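Local coordinates for secreted effector protein SopD (Salmonella typhimurium, PDB 5CPC) that acts as a type III secreted effector that alters host cell physiology, works with SopB in membrane fission and macropinosome formation during invasion, and contributes to replication in macrophages, at residues 135-140 / 277-282; 217-222 / 226-231. One frame throughout, in Å; residues are numbered along the deposited sequence.

Contact 1: residues 135-140 / 277-282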
ATOM      1  N   VAL A 135     -12.584  12.695   1.557  1.00 75.10           N
ATOM      2  CA  VAL A 135     -13.448  11.519   1.637  1.00 73.51           C
ATOM      3  C   VAL A 135     -12.615  10.260   1.602  1.00 70.91           C
ATOM      4  O   VAL A 135     -11.811  10.072   0.693  1.00 70.53           O
ATOM      5  CB  VAL A 135     -14.487  11.476   0.493  1.00 74.37           C
ATOM      6  CG1 VAL A 135     -15.330  10.176   0.558  1.00 74.44           C
ATOM      7  CG2 VAL A 135     -15.384  12.741   0.475  1.00 75.50           C
ATOM      8  N   ILE A 136     -12.801   9.393   2.584  1.00 69.20           N
ATOM      9  CA  ILE A 136     -12.192   8.082   2.548  1.00 67.09           C
ATOM     10  C   ILE A 136     -13.293   7.074   2.283  1.00 66.70           C
ATOM     11  O   ILE A 136     -14.287   7.055   3.033  1.00 68.00           O
ATOM     12  CB  ILE A 136     -11.532   7.732   3.890  1.00 67.84           C
ATOM     13  CG1 ILE A 136     -11.214   6.227   3.963  1.00 67.60           C
ATOM     14  CG2 ILE A 136     -12.400   8.174   5.082  1.00 70.28           C
ATOM     15  CD1 ILE A 136     -11.525   5.547   5.325  1.00 69.74           C
ATOM     16  N   GLU A 137     -13.142   6.270   1.226  1.00 63.30           N
ATOM     17  CA  GLU A 137     -14.044   5.141   0.939  1.00 62.86           C
ATOM     18  C   GLU A 137     -13.819   3.962   1.906  1.00 61.98           C
ATOM     19  O   GLU A 137     -12.701   3.682   2.290  1.00 60.57           O
ATOM     20  CB  GLU A 137     -13.856   4.648  -0.507  1.00 61.56           C
ATOM     21  CG  GLU A 137     -14.336   5.595  -1.642  1.00 64.65           C
ATOM     22  CD  GLU A 137     -15.784   6.072  -1.513  1.00 68.14           C
ATOM     23  OE1 GLU A 137     -16.052   7.253  -1.835  1.00 68.59           O
ATOM     24  OE2 GLU A 137     -16.653   5.281  -1.089  1.00 72.07           O
ATOM     25  N   SER A 138     -14.842   3.224   2.291  1.00 62.97           N
ATOM     26  CA  SER A 138     -14.554   2.195   3.300  1.00 63.45           C
ATOM     27  C   SER A 138     -13.848   0.952   2.746  1.00 61.50           C
ATOM     28  O   SER A 138     -13.924   0.667   1.550  1.00 60.96           O
ATOM     29  CB  SER A 138     -15.748   1.909   4.238  1.00 65.56           C
ATOM     30  OG  SER A 138     -16.610   0.918   3.724  1.00 68.24           O
ATOM     31  N   MET A 139     -13.056   0.275   3.578  1.00 60.49           N
ATOM     32  CA  MET A 139     -12.391  -0.974   3.135  1.00 58.81           C
ATOM     33  C   MET A 139     -12.970  -2.243   3.725  1.00 58.13           C
ATOM     34  O   MET A 139     -13.409  -2.269   4.867  1.00 56.98           O
ATOM     35  CB  MET A 139     -10.851  -0.978   3.309  1.00 58.34           C
ATOM     36  CG  MET A 139     -10.243   0.112   4.080  1.00 59.58           C
ATOM     37  SD  MET A 139      -8.464   0.446   3.720  1.00 57.39           S
ATOM     38  CE  MET A 139      -8.405   2.044   4.561  1.00 54.82           C
ATOM     39  N   SER A 140     -12.950  -3.311   2.947  1.00 56.51           N
ATOM     40  CA  SER A 140     -13.299  -4.599   3.540  1.00 57.76           C
ATOM     41  C   SER A 140     -12.265  -4.932   4.642  1.00 57.21           C
ATOM     42  O   SER A 140     -11.187  -4.313   4.681  1.00 55.29           O
ATOM     43  CB  SER A 140     -13.299  -5.687   2.473  1.00 56.59           C
ATOM     44  OG  SER A 140     -12.035  -5.733   1.854  1.00 57.67           O
ATOM     45  N   ASP A 277     -12.167   7.245  -9.927  1.00 54.64           N
ATOM     46  CA  ASP A 277     -12.022   6.057 -10.744  1.00 53.03           C
ATOM     47  C   ASP A 277     -12.658   4.838 -10.110  1.00 52.16           C
ATOM     48  O   ASP A 277     -13.359   4.028 -10.764  1.00 52.04           O
ATOM     49  CB  ASP A 277     -10.571   5.757 -10.883  1.00 53.44           C
ATOM     50  CG  ASP A 277      -9.862   6.649 -11.895  1.00 57.65           C
ATOM     51  OD1 ASP A 277     -10.194   7.852 -12.035  1.00 59.49           O
ATOM     52  OD2 ASP A 277      -8.913   6.115 -12.531  1.00 62.68           O
ATOM     53  N   TYR A 278     -12.398   4.685  -8.829  1.00 50.70           N
ATOM     54  CA  TYR A 278     -12.972   3.593  -8.067  1.00 48.81           C
ATOM     55  C   TYR A 278     -14.497   3.611  -8.137  1.00 48.72           C
ATOM     56  O   TYR A 278     -15.147   2.571  -8.312  1.00 48.84           O
ATOM     57  CB  TYR A 278     -12.509   3.715  -6.607  1.00 47.30           C
ATOM     58  CG  TYR A 278     -12.806   2.528  -5.726  1.00 45.04           C
ATOM     59  CD1 TYR A 278     -12.078   1.359  -5.845  1.00 44.62           C
ATOM     60  CD2 TYR A 278     -13.771   2.607  -4.718  1.00 47.06           C
ATOM     61  CE1 TYR A 278     -12.319   0.243  -5.028  1.00 45.26           C
ATOM     62  CE2 TYR A 278     -14.014   1.528  -3.872  1.00 48.99           C
ATOM     63  CZ  TYR A 278     -13.273   0.342  -4.039  1.00 48.66           C
ATOM     64  OH  TYR A 278     -13.464  -0.737  -3.205  1.00 53.22           O
ATOM     65  N   ASN A 279     -15.064   4.783  -7.942  1.00 49.15           N
ATOM     66  CA  ASN A 279     -16.527   4.923  -7.933  1.00 50.06           C
ATOM     67  C   ASN A 279     -17.114   4.735  -9.337  1.00 50.07           C
ATOM     68  O   ASN A 279     -18.169   4.100  -9.491  1.00 49.27           O
ATOM     69  CB  ASN A 279     -16.960   6.266  -7.291  1.00 52.35           C
ATOM     70  CG  ASN A 279     -16.676   6.313  -5.766  1.00 54.51           C
ATOM     71  OD1 ASN A 279     -16.880   5.325  -5.052  1.00 56.77           O
ATOM     72  ND2 ASN A 279     -16.160   7.438  -5.293  1.00 55.00           N
ATOM     73  N   ASP A 280     -16.414   5.256 -10.355  1.00 49.69           N
ATOM     74  CA  ASP A 280     -16.857   5.083 -11.748  1.00 50.33           C
ATOM     75  C   ASP A 280     -16.860   3.618 -12.042  1.00 48.81           C
ATOM     76  O   ASP A 280     -17.810   3.112 -12.631  1.00 49.91           O
ATOM     77  CB  ASP A 280     -15.922   5.785 -12.752  1.00 50.47           C
ATOM     78  CG  ASP A 280     -16.121   7.304 -12.795  1.00 56.92           C
ATOM     79  OD1 ASP A 280     -17.207   7.766 -12.367  1.00 60.01           O
ATOM     80  OD2 ASP A 280     -15.199   8.036 -13.256  1.00 61.37           O
ATOM     81  N   TYR A 281     -15.797   2.930 -11.644  1.00 46.30           N
ATOM     82  CA  TYR A 281     -15.661   1.530 -12.005  1.00 45.81           C
ATOM     83  C   TYR A 281     -16.890   0.760 -11.411  1.00 47.15           C
ATOM     84  O   TYR A 281     -17.605   0.060 -12.124  1.00 45.99           O
ATOM     85  CB  TYR A 281     -14.270   0.970 -11.528  1.00 43.03           C
ATOM     86  CG  TYR A 281     -14.303  -0.498 -11.470  1.00 43.16           C
ATOM     87  CD1 TYR A 281     -14.368  -1.246 -12.643  1.00 36.53           C
ATOM     88  CD2 TYR A 281     -14.318  -1.170 -10.263  1.00 41.05           C
ATOM     89  CE1 TYR A 281     -14.430  -2.606 -12.610  1.00 39.11           C
ATOM     90  CE2 TYR A 281     -14.432  -2.571 -10.234  1.00 43.17           C
ATOM     91  CZ  TYR A 281     -14.472  -3.277 -11.408  1.00 39.48           C
ATOM     92  OH  TYR A 281     -14.568  -4.669 -11.436  1.00 39.49           O
ATOM     93  N   HIS A 282     -17.187   0.969 -10.121  1.00 48.10           N
ATOM     94  CA  HIS A 282     -18.337   0.308  -9.523  1.00 50.01           C
ATOM     95  C   HIS A 282     -19.689   0.723 -10.068  1.00 50.11           C
ATOM     96  O   HIS A 282     -20.617  -0.100 -10.143  1.00 49.85           O
ATOM     97  CB  HIS A 282     -18.310   0.424  -7.960  1.00 51.34           C
ATOM     98  CG  HIS A 282     -17.214  -0.385  -7.353  1.00 55.73           C
ATOM     99  ND1 HIS A 282     -16.123   0.182  -6.736  1.00 56.99           N
ATOM    100  CD2 HIS A 282     -16.959  -1.718  -7.417  1.00 59.37           C
ATOM    101  CE1 HIS A 282     -15.288  -0.772  -6.361  1.00 57.51           C
ATOM    102  NE2 HIS A 282     -15.768  -1.935  -6.765  1.00 57.39           N
TER
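Glu137, in the loop between helix 124-127 and helix 141-160, reaches across to Tyr278 and Asn279 on helix 264-283. The backbones stay well apart, with 9.2 Å between Glu137 CA and Tyr278 CA, and the two segments bury only 126 Å² between them. Buried Asp277 takes no part here and directs its carboxylate to the turns within 217-231. One residue on, Tyr278 has its ring CG anti to the backbone N (chi1 -169°), which sends the ring toward the loop; its CD2 lies 4.3 Å from Glu137 CG, an oblique apolar touch with the aliphatic part of the glutamate. The same ring meets His247, whose NE2 makes weak hydrogen bonds to the carbonyls of Glu137 and Ser138, so tyrosine and histidine together connect loop and helix. Asn279 supplies the polar half. It approaches Glu137 from the opposite direction, with carboxylate and amide planes 85° apart, and Asn279 ND2 gives a weak hydrogen bond to Glu137 OE1 at 3.5 Å. Though long, that bond is fairly straight, with an angle of 160° at the hydrogen. Tyr281 sets its CD2 over the centre of one imidazole face of His282. His282 in turn backs Tyr278 within the helix: its CE1 sits 3.3 Å above the tyrosine ring plane, toward the rim, while ND1 makes a weak hydrogen bond to Tyr278 O. Three partly exposed residues thus make a thin tertiary bridge from helix to loop at the surface, just ahead of Ser140, whose side chain caps a backbone N of helix 141-160 while Glu143 OE1 accepts from Ser140 N, a pattern consistent with a capping box.

Contact 2: residues 217-222 / 226-231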
ATOM      1  N   CYS A 217     -12.383   5.298 -17.635  1.00 51.20           N
ATOM      2  CA  CYS A 217     -12.537   5.627 -16.280  1.00 53.27           C
ATOM      3  C   CYS A 217     -11.687   4.836 -15.274  1.00 53.35           C
ATOM      4  O   CYS A 217     -11.460   5.324 -14.182  1.00 51.57           O
ATOM      5  CB  CYS A 217     -14.010   5.517 -15.939  1.00 54.26           C
ATOM      6  SG  CYS A 217     -14.606   3.837 -15.666  1.00 58.72           S
ATOM      7  N   ILE A 218     -11.220   3.632 -15.622  1.00 53.14           N
ATOM      8  CA  ILE A 218     -10.388   2.882 -14.658  1.00 54.15           C
ATOM      9  C   ILE A 218      -8.949   3.336 -14.645  1.00 55.76           C
ATOM     10  O   ILE A 218      -8.134   2.702 -13.978  1.00 55.01           O
ATOM     11  CB  ILE A 218     -10.395   1.336 -14.871  1.00 52.03           C
ATOM     12  CG1 ILE A 218      -9.784   0.982 -16.244  1.00 52.08           C
ATOM     13  CG2 ILE A 218     -11.799   0.834 -14.686  1.00 50.68           C
ATOM     14  CD1 ILE A 218      -9.580  -0.536 -16.536  1.00 49.33           C
ATOM     15  N   ASN A 219      -8.631   4.377 -15.426  1.00 58.73           N
ATOM     16  CA  ASN A 219      -7.262   4.898 -15.552  1.00 61.41           C
ATOM     17  C   ASN A 219      -7.325   6.376 -15.963  1.00 63.79           C
ATOM     18  O   ASN A 219      -6.614   6.843 -16.862  1.00 66.34           O
ATOM     19  CB  ASN A 219      -6.444   4.063 -16.552  1.00 61.84           C
ATOM     20  CG  ASN A 219      -5.000   4.539 -16.718  1.00 64.50           C
ATOM     21  OD1 ASN A 219      -4.438   5.183 -15.830  1.00 66.47           O
ATOM     22  ND2 ASN A 219      -4.405   4.247 -17.896  1.00 67.27           N
ATOM     23  N   ALA A 220      -8.195   7.115 -15.297  1.00 64.80           N
ATOM     24  CA  ALA A 220      -8.179   8.579 -15.368  1.00 66.18           C
ATOM     25  C   ALA A 220      -8.592   9.133 -16.751  1.00 67.12           C
ATOM     26  O   ALA A 220      -8.046  10.157 -17.196  1.00 68.33           O
ATOM     27  CB  ALA A 220      -6.789   9.144 -14.902  1.00 66.02           C
ATOM     28  N   GLY A 221      -9.553   8.479 -17.422  1.00 65.44           N
ATOM     29  CA  GLY A 221     -10.057   8.974 -18.714  1.00 65.58           C
ATOM     30  C   GLY A 221      -9.145   8.837 -19.939  1.00 65.92           C
ATOM     31  O   GLY A 221      -9.481   9.301 -21.071  1.00 67.87           O
ATOM     32  N   ASN A 222      -8.001   8.184 -19.741  1.00 64.38           N
ATOM     33  CA  ASN A 222      -7.084   7.803 -20.847  1.00 63.85           C
ATOM     34  C   ASN A 222      -7.342   6.345 -21.241  1.00 60.39           C
ATOM     35  O   ASN A 222      -7.828   5.572 -20.399  1.00 59.16           O
ATOM     36  CB  ASN A 222      -5.635   7.971 -20.352  1.00 64.47           C
ATOM     37  CG  ASN A 222      -5.482   9.212 -19.522  1.00 66.13           C
ATOM     38  OD1 ASN A 222      -5.842  10.283 -19.982  1.00 66.51           O
ATOM     39  ND2 ASN A 222      -5.013   9.074 -18.272  1.00 68.55           N
ATOM     40  N   THR A 226      -0.688  -0.279 -22.026  1.00 49.98           N
ATOM     41  CA  THR A 226       0.316  -0.689 -21.091  1.00 49.66           C
ATOM     42  C   THR A 226       0.048  -0.254 -19.658  1.00 49.00           C
ATOM     43  O   THR A 226       0.791  -0.677 -18.769  1.00 49.03           O
ATOM     44  CB  THR A 226       1.756  -0.269 -21.518  1.00 51.46           C
ATOM     45  OG1 THR A 226       1.832   1.148 -21.571  1.00 56.26           O
ATOM     46  CG2 THR A 226       2.145  -0.857 -22.919  1.00 51.83           C
ATOM     47  N   THR A 227      -0.959   0.589 -19.396  1.00 47.58           N
ATOM     48  CA  THR A 227      -1.153   1.057 -18.012  1.00 47.68           C
ATOM     49  C   THR A 227      -2.565   0.916 -17.551  1.00 46.02           C
ATOM     50  O   THR A 227      -2.820   1.096 -16.355  1.00 45.91           O
ATOM     51  CB  THR A 227      -0.836   2.574 -17.798  1.00 49.13           C
ATOM     52  OG1 THR A 227      -1.637   3.341 -18.708  1.00 51.44           O
ATOM     53  CG2 THR A 227       0.614   2.919 -18.034  1.00 50.34           C
ATOM     54  N   GLN A 228      -3.489   0.625 -18.467  1.00 44.22           N
ATOM     55  CA  GLN A 228      -4.935   0.651 -18.137  1.00 43.61           C
ATOM     56  C   GLN A 228      -5.311  -0.288 -17.003  1.00 42.17           C
ATOM     57  O   GLN A 228      -6.331  -0.100 -16.356  1.00 43.18           O
ATOM     58  CB  GLN A 228      -5.772   0.180 -19.365  1.00 44.58           C
ATOM     59  CG  GLN A 228      -7.183   0.736 -19.421  1.00 42.77           C
ATOM     60  CD  GLN A 228      -7.136   2.258 -19.627  1.00 45.26           C
ATOM     61  OE1 GLN A 228      -6.174   2.770 -20.180  1.00 48.43           O
ATOM     62  NE2 GLN A 228      -8.179   2.970 -19.187  1.00 45.46           N
ATOM     63  N   PHE A 229      -4.541  -1.354 -16.804  1.00 40.38           N
ATOM     64  CA  PHE A 229      -4.958  -2.422 -15.910  1.00 38.86           C
ATOM     65  C   PHE A 229      -4.194  -2.504 -14.571  1.00 38.98           C
ATOM     66  O   PHE A 229      -4.445  -3.437 -13.789  1.00 38.28           O
ATOM     67  CB  PHE A 229      -4.881  -3.728 -16.703  1.00 38.32           C
ATOM     68  CG  PHE A 229      -5.586  -3.619 -18.032  1.00 39.44           C
ATOM     69  CD1 PHE A 229      -6.967  -3.364 -18.072  1.00 36.17           C
ATOM     70  CD2 PHE A 229      -4.869  -3.567 -19.196  1.00 34.99           C
ATOM     71  CE1 PHE A 229      -7.600  -3.143 -19.248  1.00 37.33           C
ATOM     72  CE2 PHE A 229      -5.488  -3.397 -20.392  1.00 40.92           C
ATOM     73  CZ  PHE A 229      -6.877  -3.189 -20.445  1.00 38.23           C
ATOM     74  N   CYS A 230      -3.288  -1.546 -14.310  1.00 39.67           N
ATOM     75  CA  CYS A 230      -2.448  -1.556 -13.067  1.00 42.11           C
ATOM     76  C   CYS A 230      -3.243  -1.584 -11.780  1.00 41.74           C
ATOM     77  O   CYS A 230      -2.766  -2.078 -10.793  1.00 44.25           O
ATOM     78  CB  CYS A 230      -1.394  -0.438 -13.041  1.00 42.29           C
ATOM     79  SG  CYS A 230      -2.142   1.266 -12.998  1.00 48.69           S
ATOM     80  N   LYS A 231      -4.480  -1.127 -11.784  1.00 41.02           N
ATOM     81  CA  LYS A 231      -5.282  -1.229 -10.574  1.00 40.45           C
ATOM     82  C   LYS A 231      -6.258  -2.382 -10.512  1.00 40.23           C
ATOM     83  O   LYS A 231      -6.953  -2.472  -9.554  1.00 41.37           O
ATOM     84  CB  LYS A 231      -6.022   0.087 -10.332  1.00 39.73           C
ATOM     85  CG  LYS A 231      -5.007   1.219 -10.003  1.00 42.61           C
ATOM     86  CD  LYS A 231      -5.741   2.506  -9.652  1.00 47.06           C
ATOM     87  CE  LYS A 231      -5.945   3.389 -10.911  1.00 52.00           C
ATOM     88  NZ  LYS A 231      -6.922   4.513 -10.705  1.00 49.75           N
TER
HETATM   89  O   HOH W   1      -6.202   0.058 -13.614  1.00 33.63           O
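Asn219 and Gln228 join two successive turns, a type I' turn from Asn219 to Asn222 and a type I turn from Thr227 to Cys230, in the loop that leads into the 232-237/240-245 hairpin. Asn219 extends its amide toward the second turn, CG anti to the backbone N (chi1 -179°), and ND2 serves two acceptors. Asn219 ND2 donates to Gln228 OE1 at 3.2 Å, nearly straight at 173°, although the donor stands above the carbonyl plane, 67° out of it; the bond from Asn219 ND2 to Thr227 OG1, at 3.0 Å, is bent and weak. Gln228 bends at chi2 to bring its buried amide back over the first turn. There Gln228 NE2 donates to Asn222 O at 2.9 Å, in the plane of that carbonyl, and also to Leu215 O, while OE1 takes a second bond from Glu224 N. Both ends of this amide are therefore held twice. Ile218 supplies the apolar side, its CD1 4.1 Å from Phe229 CD1, and the Phe229 ring carries Gln228 CB over the centre of one face. One water bridges the two segments: it accepts from Lys231 N at 2.8 Å and donates to Gln228 O at 2.7 Å and to Ile218 O at 3.3 Å.

Overall arrangement
Contact 2 is nested inside the long loop that contact 1 closes, and the two centres lie about 15 Å apart. Helix 264-283 connects them: Tyr278 and Asn279 face 135-140, while Asp277 turns to the paired turns. Asp277 OD2 forms a salt bridge with Lys231 NZ at 3.1 Å and probably a hydrogen bond with Ala220 N at 3.0 Å, so one carboxylate oxygen meets both segments of contact 2. Further along the helix, Asp280 touches Cys217 and Tyr281 packs on Ile218. Contact 1 is a light surface touch, whereas contact 2 is partly buried, in the loop before strand 232-237.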